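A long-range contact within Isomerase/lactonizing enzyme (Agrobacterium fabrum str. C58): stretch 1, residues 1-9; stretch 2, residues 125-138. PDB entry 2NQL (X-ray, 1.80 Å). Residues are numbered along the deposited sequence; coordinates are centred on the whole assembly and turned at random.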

# COMPACT_ATOMS: atom_id res chain seq x y z
N MET A 1 24.05 17.11 -21.25
CA MET A 1 22.72 17.80 -21.10
C MET A 1 22.01 17.34 -19.82
O MET A 1 21.80 18.13 -18.89
N ASN A 2 21.66 16.05 -19.76
CA ASN A 2 21.17 15.45 -18.52
C ASN A 2 22.29 14.69 -17.86
O ASN A 2 22.78 13.69 -18.40
N SER A 3 22.74 15.20 -16.72
CA SER A 3 23.85 14.62 -15.97
C SER A 3 23.33 13.50 -15.04
O SER A 3 22.27 13.67 -14.44
N PRO A 4 24.05 12.36 -14.95
CA PRO A 4 23.59 11.27 -14.07
C PRO A 4 23.41 11.71 -12.62
O PRO A 4 24.15 12.57 -12.14
N ILE A 5 22.43 11.11 -11.95
CA ILE A 5 22.28 11.32 -10.51
C ILE A 5 23.49 10.78 -9.74
O ILE A 5 23.92 9.65 -9.97
N ALA A 6 24.03 11.62 -8.85
CA ALA A 6 25.20 11.29 -8.05
C ALA A 6 24.75 10.82 -6.66
O ALA A 6 25.21 9.80 -6.17
N THR A 7 23.86 11.60 -6.02
CA THR A 7 23.50 11.37 -4.62
C THR A 7 22.00 11.59 -4.37
O THR A 7 21.33 12.36 -5.08
N VAL A 8 21.48 10.85 -3.38
CA VAL A 8 20.08 10.98 -2.94
C VAL A 8 20.15 11.05 -1.42
O VAL A 8 20.63 10.13 -0.76
N GLU A 9 19.72 12.18 -0.86
CA GLU A 9 19.82 12.41 0.58
C GLU A 9 18.40 12.57 1.14
O GLU A 9 17.60 13.33 0.57
N ALA A 125 8.37 11.34 -3.80
CA ALA A 125 9.46 12.24 -3.48
C ALA A 125 10.60 12.20 -4.51
O ALA A 125 11.12 13.24 -4.93
N LEU A 126 10.98 10.99 -4.93
CA LEU A 126 12.03 10.84 -5.94
C LEU A 126 11.62 11.41 -7.29
O LEU A 126 12.45 11.96 -7.99
N ASP A 127 10.35 11.23 -7.63
CA ASP A 127 9.81 11.66 -8.92
C ASP A 127 9.79 13.20 -8.99
O ASP A 127 10.19 13.80 -10.00
N ILE A 128 9.36 13.84 -7.91
CA ILE A 128 9.36 15.31 -7.85
C ILE A 128 10.81 15.86 -7.99
O ILE A 128 11.06 16.76 -8.80
N ALA A 129 11.76 15.28 -7.26
CA ALA A 129 13.16 15.72 -7.34
C ALA A 129 13.75 15.54 -8.74
O ALA A 129 14.47 16.41 -9.23
N LEU A 130 13.45 14.41 -9.38
CA LEU A 130 13.93 14.16 -10.74
C LEU A 130 13.31 15.11 -11.78
O LEU A 130 14.04 15.60 -12.65
N TRP A 131 12.01 15.38 -11.68
CA TRP A 131 11.41 16.41 -12.56
C TRP A 131 11.97 17.82 -12.31
O TRP A 131 12.10 18.61 -13.27
N ASP A 132 12.28 18.13 -11.05
CA ASP A 132 12.94 19.41 -10.69
C ASP A 132 14.28 19.52 -11.43
O ASP A 132 14.58 20.52 -12.07
N ILE A 133 15.08 18.46 -11.35
CA ILE A 133 16.36 18.39 -12.08
C ILE A 133 16.16 18.51 -13.60
O ILE A 133 16.87 19.29 -14.25
N ALA A 134 15.20 17.76 -14.14
CA ALA A 134 14.91 17.76 -15.58
C ALA A 134 14.64 19.20 -16.05
O ALA A 134 15.18 19.65 -17.07
N GLY A 135 13.85 19.92 -15.26
CA GLY A 135 13.47 21.29 -15.63
C GLY A 135 14.65 22.22 -15.59
O GLY A 135 14.88 22.96 -16.56
N GLN A 136 15.40 22.19 -14.49
CA GLN A 136 16.62 22.98 -14.36
C GLN A 136 17.63 22.75 -15.48
O GLN A 136 18.17 23.72 -16.04
N GLU A 137 17.87 21.48 -15.81
CA GLU A 137 18.75 21.13 -16.93
C GLU A 137 18.24 21.61 -18.29
O GLU A 137 19.04 21.99 -19.16
N ALA A 138 16.93 21.62 -18.46
CA ALA A 138 16.31 22.16 -19.68
C ALA A 138 16.15 23.70 -19.68
O ALA A 138 15.80 24.28 -20.71

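The contact divides by chemistry along its length: a carboxylate clasps the chain's first residues near one end of the helix segment, and small apolar pairs join strand 5-9 to the helix further back. The two axes run at 136° and come no closer than 11.1 Å, a gap side chains span.

Glu 137 does most of the polar work and has the largest covered area, 94 Å². Its CA-to-CB bond points toward the opposing stretch, and chi1 m with chi2 t extends the chain so that both carboxylate oxygens find donors. Asn 2 ND2 gives a hydrogen bond to Glu 137 OE1 at 2.8 Å, and the backbone Ser 3 N gives another to Glu 137 OE2 at 2.9 Å; both are nearly straight. One acid thus reads a side-chain amide and the next residue's backbone NH together. Asn 2 leaves its backbone sideways, but its m rotamer brings the amide in.

Two waters extend this network. Water 1 accepts from Asn 2 ND2 at 3.0 Å and donates to Ala 134 O at 2.8 Å, tying the same amide to the helix backbone. Water 2 donates to Ser 3 O at 2.6 Å and to Glu 137 OE1 at 2.7 Å, so Ser 3 is held through its NH directly and its carbonyl indirectly.

The apolar part rests on methyl contacts. Ile 5, with chi1 and chi2 both m, starts sideways yet delivers CD1 to Leu 130 CD1 (3.7 Å) and Ile 133 CD1 (3.8 Å). Leu 130 reaches it as t,p, Ile 133 as m,t. Three residues along the strand, Val 8 (t) points toward the helix and sets CG1 3.7 Å from CD2 of Leu 126 (m,t). Between them, Ala 6 and Thr 7 stay out of reach.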

# COMPACT_ATOMS: atom_id res chain seq x y z
CB MET A 1 21.85 17.56 -22.35
CG MET A 1 20.38 18.00 -22.25
SD MET A 1 20.11 19.69 -21.68
CE MET A 1 20.41 20.63 -23.18
CB ASN A 2 19.96 14.57 -18.79
CG ASN A 2 18.79 15.34 -19.37
OD1 ASN A 2 18.41 15.13 -20.53
ND2 ASN A 2 18.21 16.23 -18.58
CB SER A 3 24.52 15.71 -15.15
OG SER A 3 25.54 15.22 -14.28
CB PRO A 4 24.70 10.23 -14.16
CG PRO A 4 25.36 10.53 -15.52
CD PRO A 4 25.31 12.02 -15.64
CB ILE A 5 20.97 10.68 -9.97
CG1 ILE A 5 19.74 11.18 -10.76
CG2 ILE A 5 20.89 10.88 -8.44
CD1 ILE A 5 19.70 12.70 -11.00
CB ALA A 6 26.12 12.49 -7.93
CB THR A 7 24.32 12.27 -3.63
OG1 THR A 7 24.15 13.66 -3.96
CG2 THR A 7 25.81 11.91 -3.64
CB VAL A 8 19.20 9.78 -3.40
CG1 VAL A 8 17.75 9.93 -2.91
CG2 VAL A 8 19.24 9.60 -4.92
CB GLU A 9 20.59 13.70 0.87
CG GLU A 9 22.09 13.67 0.49
CD GLU A 9 22.68 15.06 0.54
OE1 GLU A 9 22.66 15.74 -0.51
OE2 GLU A 9 23.11 15.47 1.63
CB ALA A 125 9.96 12.02 -2.05
CB LEU A 126 12.38 9.34 -6.09
CG LEU A 126 12.98 8.75 -4.81
CD1 LEU A 126 13.10 7.18 -4.91
CD2 LEU A 126 14.35 9.37 -4.36
CB ASP A 127 8.41 11.09 -9.14
CG ASP A 127 7.83 11.42 -10.51
OD1 ASP A 127 8.18 10.74 -11.50
OD2 ASP A 127 7.01 12.36 -10.59
CB ILE A 128 8.67 15.82 -6.54
CG1 ILE A 128 7.19 15.43 -6.55
CG2 ILE A 128 8.90 17.37 -6.40
CD1 ILE A 128 6.48 15.54 -5.19
CB ALA A 129 13.99 15.04 -6.31
CB LEU A 130 13.69 12.69 -11.15
CG LEU A 130 14.62 12.14 -12.24
CD1 LEU A 130 16.10 12.16 -11.85
CD2 LEU A 130 14.21 10.73 -12.58
CB TRP A 131 9.89 16.45 -12.44
CG TRP A 131 9.16 15.41 -13.23
CD1 TRP A 131 8.56 14.25 -12.75
CD2 TRP A 131 8.95 15.40 -14.65
NE1 TRP A 131 7.96 13.55 -13.80
CE2 TRP A 131 8.20 14.23 -14.97
CE3 TRP A 131 9.31 16.28 -15.69
CZ2 TRP A 131 7.82 13.92 -16.29
CZ3 TRP A 131 8.92 15.97 -17.00
CH2 TRP A 131 8.20 14.79 -17.28
CB ASP A 132 13.14 19.48 -9.17
CG ASP A 132 13.64 20.84 -8.68
OD1 ASP A 132 13.62 21.84 -9.45
OD2 ASP A 132 14.06 20.92 -7.50
CB ILE A 133 17.16 17.11 -11.68
CG1 ILE A 133 17.68 17.24 -10.24
CG2 ILE A 133 18.37 16.91 -12.61
CD1 ILE A 133 18.15 15.92 -9.61
CB ALA A 134 13.70 16.86 -15.91
CB GLN A 136 17.31 22.71 -13.04
CG GLN A 136 16.57 23.31 -11.83
CD GLN A 136 17.34 23.09 -10.56
OE1 GLN A 136 18.49 23.52 -10.44
NE2 GLN A 136 16.72 22.39 -9.59
CB GLU A 137 18.99 19.60 -16.93
CG GLU A 137 19.94 19.18 -15.80
CD GLU A 137 20.21 17.66 -15.73
OE1 GLU A 137 19.33 16.86 -16.09
OE2 GLU A 137 21.32 17.30 -15.27
CB ALA A 138 14.97 21.49 -19.92
O HOH W 1 15.85 17.96 -19.16
O HOH W 2 19.90 14.35 -15.15